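Local coordinates for protein uncharacterized HTH-type transcriptional regulator yydK (PDB 3BWG) that probably binds DNA as a GntR-type transcription factor, pairing a winged helix-turn-helix domain with a UTRA domain, but is otherwise uncharacterised, at residues I14-Y17 with I18-Q22; V31-T34 with L35-Q38; I161-Y164 with I165-L169; F208-T211 with N212-F216. All coordinates share one frame; numbering follows the deposited sequence.

How the contacts relate
The four contacts are local ones, taken in series along the chain from two domains. Contacts 1 and 2 lie in the GntR-type helix-turn-helix region, on the consecutive helices 6-20 and 32-39; their centres are 15 Å apart and their nearest atoms about 5 Å, so they do not touch. Contacts 3 and 4 belong to the UTRA domain, with centres 14 Å apart, and they do meet: Phe162 CZ reaches Phe208 CD1 at 3.6 Å, the two rings edge-to-face, while Phe216 CE1 packs on Phe162 and Ile165. Between the domains the separation is large, about 40 Å from the centre of contact 2 to that of contact 4.

Contact 1. Residues I14-Y17 with I18-Q22; sequences IETY and IEEHQ
Ile18, Glu19 and Glu20 give their backbone N-H groups to the carbonyls of Ile14, Glu15 and Thr16, the regular i to i+4 pattern, before helix 6-20 ends in a Schellman motif at Gln22, whose phi is positive. The last turn carries an aromatic pair. With CG of Tyr17 on the far side of CB from the backbone N (chi1 176°), the phenol leans along the helix toward its C-terminal end, where His21 waits one turn on. The two rings form an offset stack, their centroids 4.1 Å apart and their planes inclined by 28°. ND1 of His21 lies over one face of the Tyr17 ring, displaced toward its rim, and Tyr17 CZ in turn stands over the middle of the imidazole. The same ND1 donates to Tyr17 O at 3.0 Å, meeting it in the carbonyl plane on a lone pair. A second bond comes to this oxygen from His21 N, tilted out of that plane. Replacing Tyr17 with an alanine would probably cost the imidazole its stacking partner, leaving the ND1 bond to do more of the work of fixing its rotation. Elsewhere, Thr16 and Glu20 run side by side, CG2 lying 3.6 Å from OE2, while the Thr16 hydroxyl bonds to Thr12 O. On the buried side, Ile14 CG2 approaches Ile18 CD1 at 4.4 Å, and Ile14 continues onto Leu53 of helix 43-55, within the GntR-type DNA-binding region. Because His21 both stacks and donates, its ring rotation is fixed twice over, and the bond implies that ND1 carries a proton, whatever the state of NE2.

Contact 2. Residues V31-T34 with L35-Q38; sequences VLET and LMAQ
Leu35 N bonds to Val31 O at 3.2 Å, and this carbonyl also takes the N-H of Thr34 at 2.8 Å, so the N-cap residue Val31 opens helix 32-39 with its backbone oxygen gripped twice. The Leu35 side chain starts with CG opposite the carbonyl carbon (chi1 -60°), and it is buried against Ile46 of helix 43-55. Next comes Met36, present as selenomethionine, whose N-H makes a nearly straight bond to Leu32 O at 2.9 Å. Its side chain runs back along the first turn: CG passes 3.5 Å from Leu32 O, and a turn about the CG-SE bond (chi3 -106°) bends the end of the chain toward Leu32 and Glu33. The modelled CE is too close to Leu32 for its position to be trusted. Leu32, Leu35 and Met36 all touch Ile46, and this is how the first helix of the predicted helix-turn-helix motif sits against the second, the one that in this family usually enters the major groove. Ala37, on the exposed side, bonds through N to Glu33 O, the donor standing above the carbonyl plane, and rests its CB 3.4 Å from the same oxygen. Gln38 closes the stretch with a bond from N to Thr34 O at 2.8 Å, and its extended side chain runs back alongside the turn, leaving NE2 4.1 Å from Thr34 O.

Contact 3. Residues I161-Y164 with I165-L169; sequences IFHY and IREGL
Tyr164 and Leu169 meet near the C-terminal end of helix 161-167, where the tyrosine can be followed outward atom by atom. Its CB sits beside Ile165 N, and with CG turned away from the backbone N (chi1 158°) the ring is carried over the following turn. CD1 comes within 4.2 Å of Gly168 CA, while on the other flank CD2 faces Ile165 CG1. Farther out, CE2 and then CZ press on Leu169 CG, CZ at 3.6 Å. The hydroxyl lies next to Leu169 CD2 and makes a weak hydrogen bond to Tyr151 O. Gly168 suits this path, since a CB there would collide with Tyr164 CD1. A serine in place of Tyr164 would probably open a gap beside Leu169 and leave Tyr151 O without its weak hydroxyl partner. Two donors share the Tyr164 carbonyl, Gly168 N at 2.6 Å and, straighter, Leu169 N at 2.9 Å. On the outer side, Glu167 CB makes a CH-pi contact over the His163 ring, 4.1 Å from its centroid. The guanidinium of Arg166 lies with one face over His163 CA, its plane 83° from the imidazole. The inner side is apolar: Ile165 CD1 packs on Ile161 CG2 at 3.8 Å and also nears Phe162 CD1, and both Ile165 and Phe162 go on to Ile173 of strand 173-184. An i to i+5 bond near the C-terminal end of a short amphipathic helix, laid by its apolar side on an antiparallel sheet, marks this corner of the UTRA domain.

Contact 4. Residues F208-T211 with N212-F216; sequences FHLT and NGQPF
Phe216 lays CE2 and CZ of its ring against Phe208 CB, and its N donates to Phe208 O at 3.0 Å. Nearer the loop, Leu210 N gives to Gln214 O at 2.8 Å, and Leu210 O accepts Gly213 N at 2.9 Å from well above the carbonyl plane. These last two bonds, around a type I turn from Leu210 to Gly213 with positive phi at the glycine, define a 3:5 hairpin with a G1 beta bulge. Asn212, its CG held between backbone N and carbonyl carbon (chi1 57°), aims OD1 at Gln214 N, 3.1 Å away, an Asx turn that satisfies this amide from within the loop. One water accepts from Asn212 N and lies 2.7 Å from Thr211 OG1, joining the two. His209 and Pro215 form a non-hydrogen-bonded pair, and ND1 of His209 finds its partner in Phe175 O. Among the side chains, Leu210 CD2 meets Phe216 CD2 at 3.8 Å, and the edge of the Phe216 ring abuts the His209-Leu210 backbone. The hairpin joins strands 200-210 and 215-224, flanked by 173-184 and 135-145 in the six-stranded sheet, with helix 161-167 against Phe216 and Gln25 of the second subunit on His209.

Contact 1. Residues I14-Y17 with I18-Q22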
loop_
_atom_site.group_PDB
_atom_site.type_symbol
_atom_site.label_atom_id
_atom_site.label_comp_id
_atom_site.label_asym_id
_atom_site.label_seq_id
_atom_site.Cartn_x
_atom_site.Cartn_y
_atom_site.Cartn_z
ATOM N N ILE B 14 -0.781 12.670 -21.780
ATOM C CA ILE B 14 0.191 13.119 -20.771
ATOM C C ILE B 14 1.014 11.981 -20.126
ATOM O O ILE B 14 2.239 12.093 -20.035
ATOM C CB ILE B 14 -0.491 13.971 -19.704
ATOM C CG1 ILE B 14 -0.746 15.365 -20.262
ATOM C CG2 ILE B 14 0.367 14.055 -18.453
ATOM C CD1 ILE B 14 -1.755 16.164 -19.489
ATOM N N GLU B 15 0.343 10.907 -19.689
ATOM C CA GLU B 15 1.013 9.645 -19.338
ATOM C C GLU B 15 1.980 9.153 -20.405
ATOM O O GLU B 15 3.108 8.838 -20.084
ATOM C CB GLU B 15 -0.013 8.556 -19.071
ATOM C CG GLU B 15 -0.445 8.479 -17.620
ATOM C CD GLU B 15 -1.799 7.821 -17.441
ATOM O OE1 GLU B 15 -2.591 7.760 -18.417
ATOM O OE2 GLU B 15 -2.077 7.371 -16.304
ATOM N N THR B 16 1.520 9.082 -21.667
ATOM C CA THR B 16 2.360 8.735 -22.834
ATOM C C THR B 16 3.593 9.629 -22.974
ATOM O O THR B 16 4.707 9.140 -23.239
ATOM C CB THR B 16 1.555 8.824 -24.178
ATOM O OG1 THR B 16 0.468 7.897 -24.147
ATOM C CG2 THR B 16 2.451 8.535 -25.411
ATOM N N TYR B 17 3.380 10.934 -22.835
ATOM C CA TYR B 17 4.472 11.892 -22.809
ATOM C C TYR B 17 5.523 11.556 -21.719
ATOM O O TYR B 17 6.730 11.671 -21.956
ATOM C CB TYR B 17 3.917 13.307 -22.627
ATOM C CG TYR B 17 4.997 14.354 -22.491
ATOM C CD1 TYR B 17 5.588 14.621 -21.235
ATOM C CD2 TYR B 17 5.466 15.058 -23.623
ATOM C CE1 TYR B 17 6.597 15.579 -21.098
ATOM C CE2 TYR B 17 6.467 16.026 -23.498
ATOM C CZ TYR B 17 7.034 16.278 -22.232
ATOM O OH TYR B 17 8.024 17.217 -22.098
ATOM N N ILE B 18 5.040 11.158 -20.531
ATOM C CA ILE B 18 5.878 10.778 -19.380
ATOM C C ILE B 18 6.760 9.549 -19.710
ATOM O O ILE B 18 7.995 9.579 -19.524
ATOM C CB ILE B 18 4.987 10.547 -18.102
ATOM C CG1 ILE B 18 4.602 11.877 -17.440
ATOM C CG2 ILE B 18 5.677 9.645 -17.085
ATOM C CD1 ILE B 18 3.482 11.763 -16.356
ATOM N N GLU B 19 6.103 8.489 -20.201
ATOM C CA GLU B 19 6.745 7.268 -20.716
ATOM C C GLU B 19 7.794 7.581 -21.778
ATOM O O GLU B 19 8.955 7.179 -21.658
ATOM C CB GLU B 19 5.696 6.333 -21.338
ATOM C CG GLU B 19 5.120 5.249 -20.432
ATOM C CD GLU B 19 4.954 5.656 -18.965
ATOM O OE1 GLU B 19 5.467 4.887 -18.118
ATOM O OE2 GLU B 19 4.314 6.711 -18.645
ATOM N N GLU B 20 7.382 8.325 -22.800
ATOM C CA GLU B 20 8.234 8.533 -23.973
ATOM C C GLU B 20 9.463 9.339 -23.639
ATOM O O GLU B 20 10.549 9.042 -24.122
ATOM C CB GLU B 20 7.475 9.218 -25.098
ATOM C CG GLU B 20 6.478 8.323 -25.765
ATOM C CD GLU B 20 5.808 9.013 -26.926
ATOM O OE1 GLU B 20 5.761 8.381 -28.006
ATOM O OE2 GLU B 20 5.350 10.180 -26.764
ATOM N N HIS B 21 9.292 10.359 -22.807
ATOM C CA HIS B 21 10.438 11.142 -22.377
ATOM C C HIS B 21 11.182 10.475 -21.231
ATOM O O HIS B 21 12.157 11.039 -20.726
ATOM C CB HIS B 21 10.033 12.581 -22.084
ATOM C CG HIS B 21 9.667 13.342 -23.321
ATOM N ND1 HIS B 21 8.460 13.169 -23.968
ATOM C CD2 HIS B 21 10.361 14.246 -24.049
ATOM C CE1 HIS B 21 8.422 13.953 -25.033
ATOM N NE2 HIS B 21 9.564 14.615 -25.106
ATOM N N GLN B 22 10.742 9.262 -20.868
ATOM C CA GLN B 22 11.308 8.475 -19.763
ATOM C C GLN B 22 11.466 9.296 -18.478
ATOM O O GLN B 22 12.491 9.202 -17.813
ATOM C CB GLN B 22 12.672 7.880 -20.141
ATOM C CG GLN B 22 12.663 6.826 -21.231
ATOM C CD GLN B 22 14.064 6.314 -21.522
ATOM O OE1 GLN B 22 14.613 5.500 -20.754
ATOM N NE2 GLN B 22 14.658 6.786 -22.612
#

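Contact 2. Residues V31-T34 with L35-Q38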
loop_
_atom_site.group_PDB
_atom_site.type_symbol
_atom_site.label_atom_id
_atom_site.label_comp_id
_atom_site.label_asym_id
_atom_site.label_seq_id
_atom_site.Cartn_x
_atom_site.Cartn_y
_atom_site.Cartn_z
ATOM N N VAL B 31 4.289 23.430 -17.848
ATOM C CA VAL B 31 3.452 24.328 -17.061
ATOM C C VAL B 31 2.028 24.437 -17.657
ATOM O O VAL B 31 1.834 24.153 -18.828
ATOM C CB VAL B 31 4.184 25.693 -16.864
ATOM C CG1 VAL B 31 4.035 26.626 -18.090
ATOM C CG2 VAL B 31 3.729 26.370 -15.604
ATOM N N LEU B 32 1.035 24.816 -16.851
ATOM C CA LEU B 32 -0.364 24.875 -17.309
ATOM C C LEU B 32 -0.544 25.426 -18.742
ATOM O O LEU B 32 -1.169 24.784 -19.589
ATOM C CB LEU B 32 -1.216 25.713 -16.346
ATOM C CG LEU B 32 -2.539 25.132 -15.812
ATOM C CD1 LEU B 32 -3.162 26.053 -14.746
ATOM C CD2 LEU B 32 -3.563 24.828 -16.879
ATOM N N GLU B 33 -0.013 26.622 -18.989
ATOM C CA GLU B 33 -0.191 27.298 -20.264
ATOM C C GLU B 33 0.410 26.516 -21.434
ATOM O O GLU B 33 -0.068 26.628 -22.554
ATOM C CB GLU B 33 0.377 28.722 -20.211
ATOM C CG GLU B 33 -0.573 29.777 -19.572
ATOM C CD GLU B 33 -1.628 30.385 -20.544
ATOM O OE1 GLU B 33 -2.532 31.117 -20.052
ATOM O OE2 GLU B 33 -1.566 30.148 -21.778
ATOM N N THR B 34 1.446 25.716 -21.172
ATOM C CA THR B 34 2.076 24.859 -22.213
ATOM C C THR B 34 1.168 23.690 -22.597
ATOM O O THR B 34 1.003 23.363 -23.774
ATOM C CB THR B 34 3.447 24.363 -21.761
ATOM O OG1 THR B 34 4.244 25.499 -21.421
ATOM C CG2 THR B 34 4.158 23.565 -22.881
ATOM N N LEU B 35 0.546 23.105 -21.583
ATOM C CA LEU B 35 -0.409 22.025 -21.769
ATOM C C LEU B 35 -1.654 22.491 -22.489
ATOM O O LEU B 35 -2.111 21.831 -23.425
ATOM C CB LEU B 35 -0.770 21.388 -20.415
ATOM C CG LEU B 35 0.408 20.781 -19.646
ATOM C CD1 LEU B 35 -0.013 20.378 -18.202
ATOM C CD2 LEU B 35 1.047 19.615 -20.454
HETATM N N MSE B 36 -2.207 23.628 -22.059
HETATM C CA MSE B 36 -3.328 24.230 -22.773
HETATM C C MSE B 36 -2.990 24.379 -24.238
HETATM O O MSE B 36 -3.740 23.931 -25.085
HETATM C CB MSE B 36 -3.673 25.599 -22.209
HETATM C CG MSE B 36 -4.387 25.521 -20.881
HETATM SE SE MSE B 36 -4.435 27.311 -20.152
HETATM C CE MSE B 36 -3.137 27.252 -18.771
ATOM N N ALA B 37 -1.836 24.980 -24.526
ATOM C CA ALA B 37 -1.463 25.318 -25.901
ATOM C C ALA B 37 -1.287 24.035 -26.688
ATOM O O ALA B 37 -1.823 23.897 -27.778
ATOM C CB ALA B 37 -0.202 26.148 -25.926
ATOM N N GLN B 38 -0.565 23.091 -26.077
ATOM C CA GLN B 38 -0.387 21.752 -26.605
ATOM C C GLN B 38 -1.686 21.086 -27.071
ATOM O O GLN B 38 -1.829 20.802 -28.258
ATOM C CB GLN B 38 0.300 20.884 -25.564
ATOM C CG GLN B 38 0.783 19.571 -26.096
ATOM C CD GLN B 38 1.585 18.782 -25.069
ATOM O OE1 GLN B 38 1.809 17.588 -25.245
ATOM N NE2 GLN B 38 2.041 19.447 -24.011
#

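Contact 3. Residues I161-Y164 with I165-L169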
loop_
_atom_site.group_PDB
_atom_site.type_symbol
_atom_site.label_atom_id
_atom_site.label_comp_id
_atom_site.label_asym_id
_atom_site.label_seq_id
_atom_site.Cartn_x
_atom_site.Cartn_y
_atom_site.Cartn_z
ATOM N N ILE B 161 -10.274 -12.467 -13.333
ATOM C CA ILE B 161 -11.597 -12.608 -12.729
ATOM C C ILE B 161 -12.250 -11.207 -12.508
ATOM O O ILE B 161 -13.421 -11.027 -12.778
ATOM C CB ILE B 161 -11.503 -13.462 -11.389
ATOM C CG1 ILE B 161 -10.952 -14.866 -11.710
ATOM C CG2 ILE B 161 -12.870 -13.528 -10.642
ATOM C CD1 ILE B 161 -10.701 -15.754 -10.520
ATOM N N PHE B 162 -11.468 -10.229 -12.039
ATOM C CA PHE B 162 -11.964 -8.869 -11.793
ATOM C C PHE B 162 -12.417 -8.207 -13.056
ATOM O O PHE B 162 -13.367 -7.427 -13.026
ATOM C CB PHE B 162 -10.897 -7.996 -11.151
ATOM C CG PHE B 162 -10.736 -8.230 -9.667
ATOM C CD1 PHE B 162 -11.403 -9.264 -9.024
ATOM C CD2 PHE B 162 -9.860 -7.480 -8.937
ATOM C CE1 PHE B 162 -11.243 -9.503 -7.681
ATOM C CE2 PHE B 162 -9.693 -7.738 -7.562
ATOM C CZ PHE B 162 -10.400 -8.740 -6.958
ATOM N N HIS B 163 -11.730 -8.513 -14.162
ATOM C CA HIS B 163 -12.215 -8.065 -15.455
ATOM C C HIS B 163 -13.642 -8.506 -15.749
ATOM O O HIS B 163 -14.422 -7.679 -16.173
ATOM C CB HIS B 163 -11.290 -8.419 -16.632
ATOM C CG HIS B 163 -11.764 -7.830 -17.932
ATOM N ND1 HIS B 163 -11.513 -6.521 -18.287
ATOM C CD2 HIS B 163 -12.541 -8.347 -18.918
ATOM C CE1 HIS B 163 -12.078 -6.268 -19.457
ATOM N NE2 HIS B 163 -12.723 -7.353 -19.856
ATOM N N TYR B 164 -13.976 -9.783 -15.535
ATOM C CA TYR B 164 -15.327 -10.296 -15.801
ATOM C C TYR B 164 -16.343 -9.651 -14.859
ATOM O O TYR B 164 -17.469 -9.332 -15.241
ATOM C CB TYR B 164 -15.355 -11.830 -15.678
ATOM C CG TYR B 164 -16.716 -12.459 -15.418
ATOM C CD1 TYR B 164 -17.714 -12.529 -16.432
ATOM C CD2 TYR B 164 -17.013 -13.002 -14.144
ATOM C CE1 TYR B 164 -18.999 -13.110 -16.159
ATOM C CE2 TYR B 164 -18.268 -13.571 -13.856
ATOM C CZ TYR B 164 -19.256 -13.638 -14.854
ATOM O OH TYR B 164 -20.480 -14.261 -14.525
ATOM N N ILE B 165 -15.913 -9.483 -13.617
ATOM C CA ILE B 165 -16.749 -8.951 -12.564
ATOM C C ILE B 165 -17.210 -7.557 -12.928
ATOM O O ILE B 165 -18.393 -7.268 -12.793
ATOM C CB ILE B 165 -16.009 -9.011 -11.218
ATOM C CG1 ILE B 165 -15.863 -10.493 -10.852
ATOM C CG2 ILE B 165 -16.769 -8.195 -10.127
ATOM C CD1 ILE B 165 -15.268 -10.760 -9.492
ATOM N N ARG B 166 -16.278 -6.732 -13.411
ATOM C CA ARG B 166 -16.537 -5.343 -13.761
ATOM C C ARG B 166 -17.318 -5.332 -15.065
ATOM O O ARG B 166 -18.432 -4.809 -15.125
ATOM C CB ARG B 166 -15.233 -4.534 -13.951
ATOM C CG ARG B 166 -14.359 -4.287 -12.694
ATOM C CD ARG B 166 -13.036 -3.499 -13.069
ATOM N NE ARG B 166 -11.820 -4.337 -13.260
ATOM C CZ ARG B 166 -11.138 -4.509 -14.416
ATOM N NH1 ARG B 166 -11.527 -3.914 -15.551
ATOM N NH2 ARG B 166 -10.052 -5.289 -14.438
ATOM N N GLU B 167 -16.722 -5.958 -16.083
ATOM C CA GLU B 167 -17.180 -5.846 -17.451
ATOM C C GLU B 167 -18.412 -6.696 -17.705
ATOM O O GLU B 167 -19.354 -6.207 -18.277
ATOM C CB GLU B 167 -16.052 -6.209 -18.417
ATOM C CG GLU B 167 -15.915 -5.246 -19.577
ATOM C CD GLU B 167 -15.644 -3.785 -19.151
ATOM O OE1 GLU B 167 -14.666 -3.525 -18.406
ATOM O OE2 GLU B 167 -16.404 -2.889 -19.588
ATOM N N GLY B 168 -18.423 -7.937 -17.224
ATOM C CA GLY B 168 -19.463 -8.897 -17.551
ATOM C C GLY B 168 -20.621 -8.881 -16.585
ATOM O O GLY B 168 -21.769 -8.942 -17.010
ATOM N N LEU B 169 -20.330 -8.811 -15.280
ATOM C CA LEU B 169 -21.395 -8.748 -14.276
ATOM C C LEU B 169 -21.867 -7.322 -13.981
ATOM O O LEU B 169 -22.941 -7.119 -13.372
ATOM C CB LEU B 169 -20.954 -9.425 -12.980
ATOM C CG LEU B 169 -20.748 -10.945 -12.977
ATOM C CD1 LEU B 169 -20.430 -11.396 -11.569
ATOM C CD2 LEU B 169 -21.986 -11.656 -13.517
#

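Contact 4. Residues F208-T211 with N212-F216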
loop_
_atom_site.group_PDB
_atom_site.type_symbol
_atom_site.label_atom_id
_atom_site.label_comp_id
_atom_site.label_asym_id
_atom_site.label_seq_id
_atom_site.Cartn_x
_atom_site.Cartn_y
_atom_site.Cartn_z
ATOM N N PHE B 208 -11.730 -8.237 -0.788
ATOM C CA PHE B 208 -12.195 -7.216 -1.727
ATOM C C PHE B 208 -13.684 -6.963 -1.497
ATOM O O PHE B 208 -14.454 -7.900 -1.237
ATOM C CB PHE B 208 -11.879 -7.609 -3.177
ATOM C CG PHE B 208 -10.391 -7.695 -3.463
ATOM C CD1 PHE B 208 -9.718 -6.632 -4.067
ATOM C CD2 PHE B 208 -9.663 -8.857 -3.143
ATOM C CE1 PHE B 208 -8.323 -6.714 -4.336
ATOM C CE2 PHE B 208 -8.262 -8.956 -3.440
ATOM C CZ PHE B 208 -7.605 -7.867 -4.001
ATOM N N HIS B 209 -14.067 -5.690 -1.534
ATOM C CA HIS B 209 -15.451 -5.296 -1.215
ATOM C C HIS B 209 -16.027 -4.638 -2.461
ATOM O O HIS B 209 -15.290 -4.009 -3.249
ATOM C CB HIS B 209 -15.502 -4.288 -0.023
ATOM C CG HIS B 209 -14.927 -4.823 1.262
ATOM N ND1 HIS B 209 -13.566 -4.885 1.504
ATOM C CD2 HIS B 209 -15.524 -5.333 2.367
ATOM C CE1 HIS B 209 -13.352 -5.410 2.699
ATOM N NE2 HIS B 209 -14.517 -5.725 3.227
ATOM N N LEU B 210 -17.344 -4.739 -2.632
ATOM C CA LEU B 210 -18.044 -3.874 -3.582
ATOM C C LEU B 210 -18.075 -2.424 -3.030
ATOM O O LEU B 210 -17.708 -2.148 -1.861
ATOM C CB LEU B 210 -19.452 -4.394 -3.870
ATOM C CG LEU B 210 -19.674 -5.805 -4.450
ATOM C CD1 LEU B 210 -21.151 -6.103 -4.453
ATOM C CD2 LEU B 210 -19.076 -5.968 -5.876
ATOM N N THR B 211 -18.436 -1.467 -3.862
ATOM C CA THR B 211 -18.426 -0.061 -3.389
ATOM C C THR B 211 -19.393 0.181 -2.215
ATOM O O THR B 211 -19.193 1.133 -1.437
ATOM C CB THR B 211 -18.788 0.925 -4.502
ATOM O OG1 THR B 211 -19.986 0.470 -5.116
ATOM C CG2 THR B 211 -17.669 1.038 -5.533
ATOM N N ASN B 212 -20.421 -0.674 -2.077
ATOM C CA ASN B 212 -21.368 -0.597 -0.935
ATOM C C ASN B 212 -20.832 -1.249 0.329
ATOM O O ASN B 212 -21.546 -1.329 1.345
ATOM C CB ASN B 212 -22.747 -1.172 -1.285
ATOM C CG ASN B 212 -22.678 -2.623 -1.765
ATOM O OD1 ASN B 212 -21.780 -3.379 -1.409
ATOM N ND2 ASN B 212 -23.638 -3.011 -2.585
ATOM N N GLY B 213 -19.579 -1.727 0.282
ATOM C CA GLY B 213 -18.942 -2.243 1.479
ATOM C C GLY B 213 -19.120 -3.741 1.669
ATOM O O GLY B 213 -18.514 -4.330 2.545
ATOM N N GLN B 214 -19.944 -4.366 0.836
ATOM C CA GLN B 214 -20.161 -5.810 0.863
ATOM C C GLN B 214 -18.947 -6.646 0.320
ATOM O O GLN B 214 -18.540 -6.470 -0.861
ATOM C CB GLN B 214 -21.413 -6.050 0.052
ATOM C CG GLN B 214 -21.974 -7.449 0.080
ATOM C CD GLN B 214 -23.337 -7.558 -0.662
ATOM O OE1 GLN B 214 -23.886 -6.560 -1.126
ATOM N NE2 GLN B 214 -23.860 -8.764 -0.768
ATOM N N PRO B 215 -18.373 -7.578 1.157
ATOM C CA PRO B 215 -17.275 -8.395 0.606
ATOM C C PRO B 215 -17.785 -9.234 -0.552
ATOM O O PRO B 215 -18.951 -9.644 -0.541
ATOM C CB PRO B 215 -16.891 -9.332 1.758
ATOM C CG PRO B 215 -17.467 -8.745 2.988
ATOM C CD PRO B 215 -18.687 -7.954 2.553
ATOM N N PHE B 216 -16.923 -9.498 -1.537
ATOM C CA PHE B 216 -17.276 -10.418 -2.639
ATOM C C PHE B 216 -16.217 -11.499 -2.909
ATOM O O PHE B 216 -16.532 -12.526 -3.524
ATOM C CB PHE B 216 -17.624 -9.662 -3.952
ATOM C CG PHE B 216 -16.435 -9.005 -4.639
ATOM C CD1 PHE B 216 -15.686 -9.690 -5.602
ATOM C CD2 PHE B 216 -16.092 -7.702 -4.342
ATOM C CE1 PHE B 216 -14.600 -9.111 -6.250
ATOM C CE2 PHE B 216 -14.980 -7.087 -4.985
ATOM C CZ PHE B 216 -14.237 -7.814 -5.940
HETATM O O HOH W 1 -21.620 -1.669 -4.925
#